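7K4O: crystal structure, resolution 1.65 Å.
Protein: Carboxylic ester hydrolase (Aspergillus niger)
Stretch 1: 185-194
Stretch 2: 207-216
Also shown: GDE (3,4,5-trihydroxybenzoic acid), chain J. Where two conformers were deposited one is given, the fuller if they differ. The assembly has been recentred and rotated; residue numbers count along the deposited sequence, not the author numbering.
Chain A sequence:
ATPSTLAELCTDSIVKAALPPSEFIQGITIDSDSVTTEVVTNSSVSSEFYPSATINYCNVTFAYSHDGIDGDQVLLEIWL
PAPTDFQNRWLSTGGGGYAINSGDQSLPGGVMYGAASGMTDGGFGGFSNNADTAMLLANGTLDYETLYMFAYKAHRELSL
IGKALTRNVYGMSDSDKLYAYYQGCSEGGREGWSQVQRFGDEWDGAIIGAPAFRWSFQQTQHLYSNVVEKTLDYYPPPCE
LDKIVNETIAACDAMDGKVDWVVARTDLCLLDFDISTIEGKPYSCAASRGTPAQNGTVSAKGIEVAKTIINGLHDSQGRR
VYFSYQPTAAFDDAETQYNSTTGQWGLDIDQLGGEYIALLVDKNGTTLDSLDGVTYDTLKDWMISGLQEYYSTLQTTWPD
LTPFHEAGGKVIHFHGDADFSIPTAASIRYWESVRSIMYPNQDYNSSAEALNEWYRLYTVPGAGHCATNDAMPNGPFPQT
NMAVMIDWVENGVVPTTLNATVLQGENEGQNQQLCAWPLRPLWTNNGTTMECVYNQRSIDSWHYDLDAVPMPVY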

# COMPACT_ATOMS: atom_id res chain seq x y z
N CYS A 185 -1.65 -4.33 0.43
CA CYS A 185 -1.13 -3.07 1.02
C CYS A 185 0.19 -2.73 0.29
O CYS A 185 0.94 -3.61 -0.11
N SER A 186 0.43 -1.44 0.15
CA SER A 186 1.69 -0.86 -0.39
C SER A 186 1.80 -1.17 -1.89
O SER A 186 0.91 -0.72 -2.61
N GLU A 187 2.83 -1.85 -2.36
CA GLU A 187 2.82 -2.31 -3.76
C GLU A 187 1.52 -3.11 -3.96
O GLU A 187 0.88 -3.05 -5.05
N GLY A 188 1.15 -3.93 -2.98
CA GLY A 188 -0.14 -4.64 -3.05
C GLY A 188 -1.32 -3.71 -3.17
O GLY A 188 -2.36 -4.08 -3.83
N GLY A 189 -1.28 -2.55 -2.55
CA GLY A 189 -2.39 -1.58 -2.67
C GLY A 189 -2.45 -1.02 -4.10
O GLY A 189 -3.53 -0.83 -4.65
N ARG A 190 -1.27 -0.74 -4.67
CA ARG A 190 -1.21 -0.27 -6.07
C ARG A 190 -1.84 -1.36 -6.96
O ARG A 190 -2.61 -1.06 -7.90
N GLU A 191 -1.51 -2.61 -6.72
CA GLU A 191 -2.03 -3.71 -7.54
C GLU A 191 -3.55 -3.77 -7.45
O GLU A 191 -4.19 -3.98 -8.49
N GLY A 192 -4.12 -3.52 -6.27
CA GLY A 192 -5.59 -3.43 -6.18
C GLY A 192 -6.13 -2.34 -7.09
O GLY A 192 -7.04 -2.58 -7.88
N TRP A 193 -5.56 -1.14 -7.01
CA TRP A 193 -6.04 -0.01 -7.86
C TRP A 193 -5.81 -0.32 -9.34
O TRP A 193 -6.61 0.15 -10.17
N SER A 194 -4.79 -1.08 -9.71
CA SER A 194 -4.48 -1.37 -11.12
C SER A 194 -5.68 -2.07 -11.77
O SER A 194 -5.93 -1.89 -12.98
N ILE A 207 -9.99 -4.08 -0.94
CA ILE A 207 -9.39 -3.62 0.34
C ILE A 207 -7.94 -3.23 0.07
O ILE A 207 -7.13 -4.07 -0.31
N ILE A 208 -7.66 -1.94 0.20
CA ILE A 208 -6.39 -1.32 -0.27
C ILE A 208 -5.75 -0.50 0.84
O ILE A 208 -6.36 0.48 1.27
N GLY A 209 -4.58 -0.94 1.27
CA GLY A 209 -3.75 -0.16 2.19
C GLY A 209 -2.67 0.64 1.49
O GLY A 209 -2.00 0.07 0.58
N ALA A 210 -2.43 1.88 1.95
CA ALA A 210 -1.26 2.76 1.62
C ALA A 210 -0.65 2.40 0.27
O ALA A 210 0.45 1.86 0.19
N PRO A 211 -1.36 2.65 -0.83
CA PRO A 211 -0.92 2.16 -2.12
C PRO A 211 0.29 2.91 -2.68
O PRO A 211 0.29 4.16 -2.65
N ALA A 212 1.20 2.15 -3.28
CA ALA A 212 2.36 2.71 -4.02
C ALA A 212 1.96 3.16 -5.43
O ALA A 212 2.69 2.85 -6.40
N PHE A 213 0.83 3.86 -5.54
CA PHE A 213 0.41 4.44 -6.84
C PHE A 213 1.07 5.83 -7.01
O PHE A 213 1.96 6.23 -6.24
N ARG A 214 0.67 6.53 -8.06
CA ARG A 214 1.30 7.80 -8.49
C ARG A 214 2.79 7.53 -8.65
O ARG A 214 3.62 8.34 -8.20
N TRP A 215 3.13 6.48 -9.38
CA TRP A 215 4.46 5.85 -9.45
C TRP A 215 5.61 6.87 -9.60
O TRP A 215 6.54 6.81 -8.78
N SER A 216 5.54 7.74 -10.60
CA SER A 216 6.72 8.59 -10.91
C SER A 216 6.97 9.54 -9.74
O SER A 216 8.14 9.97 -9.59

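What fills the apolar centre of the contact? W193, on the helix, and I208, on the strand, both direct their CA-to-CB bonds toward the opposing stretch. W193 takes chi1 m with chi2 at 118°, which lays one face of its indole against I208; I208, with chi1 m and chi2 t, places CD1 3.6 Å from the centroid of the W193 five-membered ring, almost on the ring normal, a CH-pi contact. P211 meets the same indole at its edge, with P211 CB 3.8 Å from W193 CD1. F213, chi1 p, comes in obliquely: F213 CD2 lies 3.5 Å from W193 CD1, and the planes of the five-membered ring and the phenyl ring are inclined by 31°.

How does the helix come so close to the strand and the loop after it? Glycines face the second stretch where a side chain would not fit. A CB on G189 would stand 2.3 Å from G209 O and 2.9 Å from P211 CA, while one on G192 would come within 2.9 Å of I208 CG1. G209 makes room in return, since a CB there would run into the C185 sulfur, 2.3 Å from SG; C185, chi1 t, is bonded covalently elsewhere in the structure.

How does R190 cross from the apolar packing to the polar edge? Its CB points toward the second stretch, and chi1 t and chi2 t extend the chain past F213, with R190 CG 4.1 Å from F213 CB. R190 CD then reaches 3.7 Å from W215 CE3, at the edge of that indole, where chi1 t holds the ring. The turn at chi3 p brings the guanidinium back to its own helix: R190 NE donates to E187 OE2 and R190 NH2 to E187 OE1, both at 2.9 Å, the latter pair a salt bridge. E187, chi1 t and chi2 p, starts away from the second stretch, but its end comes nearer, setting E187 OE2 3.7 Å from W215 CZ3.

What closes the polar edge beside the bound ligand? Backbone hydrogen bonds join the stretches here, from S186 N to G209 O at 2.9 Å and from A212 N to S186 O at 3.0 Å. The S186 side chain, chi1 t, points away from the second stretch overall, and S186 OG lies 2.5 Å from GDE CAH, too close for an ordinary non-bonded contact. E187 N donates to GDE OAA at 2.9 Å, and A212 CB packs 3.7 Å from GDE CAI, so both stretches touch the trihydroxybenzoic acid.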

# COMPACT_ATOMS: atom_id res chain seq x y z
CB CYS A 185 -0.91 -3.24 2.54
SG CYS A 185 -0.93 -1.69 3.51
CB SER A 186 2.87 -1.31 0.41
OG SER A 186 3.95 -0.42 0.20
CB GLU A 187 4.07 -3.13 -4.08
CG GLU A 187 4.00 -3.97 -5.36
CD GLU A 187 3.56 -3.25 -6.63
OE1 GLU A 187 2.94 -3.93 -7.50
OE2 GLU A 187 3.79 -1.98 -6.76
CB ARG A 190 0.23 -0.02 -6.54
CG ARG A 190 0.26 0.63 -7.93
CD ARG A 190 1.65 0.50 -8.55
NE ARG A 190 2.05 -0.87 -8.83
CZ ARG A 190 1.60 -1.60 -9.85
NH1 ARG A 190 0.75 -1.10 -10.74
NH2 ARG A 190 2.00 -2.84 -10.00
CB GLU A 191 -1.40 -5.03 -7.15
CG GLU A 191 0.08 -5.12 -7.50
CD GLU A 191 0.87 -6.16 -6.74
OE1 GLU A 191 0.27 -7.07 -6.15
OE2 GLU A 191 2.14 -6.09 -6.77
CB TRP A 193 -5.39 1.31 -7.47
CG TRP A 193 -6.01 1.94 -6.26
CD1 TRP A 193 -5.40 2.19 -5.08
CD2 TRP A 193 -7.39 2.31 -6.09
NE1 TRP A 193 -6.27 2.78 -4.21
CE2 TRP A 193 -7.50 2.86 -4.80
CE3 TRP A 193 -8.52 2.33 -6.92
CZ2 TRP A 193 -8.71 3.36 -4.32
CZ3 TRP A 193 -9.71 2.83 -6.44
CH2 TRP A 193 -9.80 3.32 -5.14
CB SER A 194 -3.22 -2.17 -11.29
OG SER A 194 -3.36 -3.55 -10.94
CB ILE A 207 -9.46 -4.70 1.42
CG1 ILE A 207 -10.90 -5.15 1.70
CG2 ILE A 207 -8.77 -4.24 2.67
CD1 ILE A 207 -10.94 -6.52 2.32
CB ILE A 208 -6.62 -0.48 -1.53
CG1 ILE A 208 -7.04 -1.40 -2.67
CG2 ILE A 208 -5.35 0.30 -1.85
CD1 ILE A 208 -7.63 -0.71 -3.85
CB ALA A 210 -0.22 2.65 2.71
CB PRO A 211 -2.17 2.32 -2.99
CG PRO A 211 -2.94 3.45 -2.36
CD PRO A 211 -2.69 3.29 -0.89
CB ALA A 212 3.46 1.73 -4.01
CB PHE A 213 -1.10 4.39 -6.98
CG PHE A 213 -1.91 5.15 -5.96
CD1 PHE A 213 -1.37 6.06 -5.09
CD2 PHE A 213 -3.30 4.92 -5.92
CE1 PHE A 213 -2.19 6.78 -4.23
CE2 PHE A 213 -4.10 5.61 -5.03
CZ PHE A 213 -3.55 6.58 -4.24
CB ARG A 214 0.96 8.93 -7.51
CG ARG A 214 1.06 10.30 -8.14
CD ARG A 214 0.58 11.41 -7.23
NE ARG A 214 -0.88 11.27 -7.01
CZ ARG A 214 -1.48 10.87 -5.89
NH1 ARG A 214 -0.80 10.58 -4.81
NH2 ARG A 214 -2.79 10.71 -5.92
CB TRP A 215 4.49 4.83 -10.59
CG TRP A 215 5.75 4.02 -10.55
CD1 TRP A 215 6.93 4.25 -11.20
CD2 TRP A 215 5.90 2.76 -9.89
NE1 TRP A 215 7.81 3.26 -10.89
CE2 TRP A 215 7.23 2.32 -10.11
CE3 TRP A 215 5.05 1.98 -9.08
CZ2 TRP A 215 7.72 1.15 -9.52
CZ3 TRP A 215 5.53 0.82 -8.53
CH2 TRP A 215 6.85 0.41 -8.75
CB SER A 216 6.53 9.32 -12.26
OG SER A 216 5.48 10.27 -12.20
OAA GDE J . 5.43 -2.35 -1.09
OAB GDE J . 6.40 -1.59 0.75
OAC GDE J . 7.04 0.97 -4.66
OAD GDE J . 7.55 3.24 -0.49
OAE GDE J . 7.71 3.25 -3.15
CAF GDE J . 6.56 -0.25 -2.58
CAG GDE J . 6.82 0.91 -0.44
CAH GDE J . 6.10 -1.47 -0.47
CAI GDE J . 6.96 0.92 -3.25
CAJ GDE J . 7.26 2.07 -1.12
CAK GDE J . 6.55 -0.23 -1.19
CAL GDE J . 7.30 2.07 -2.49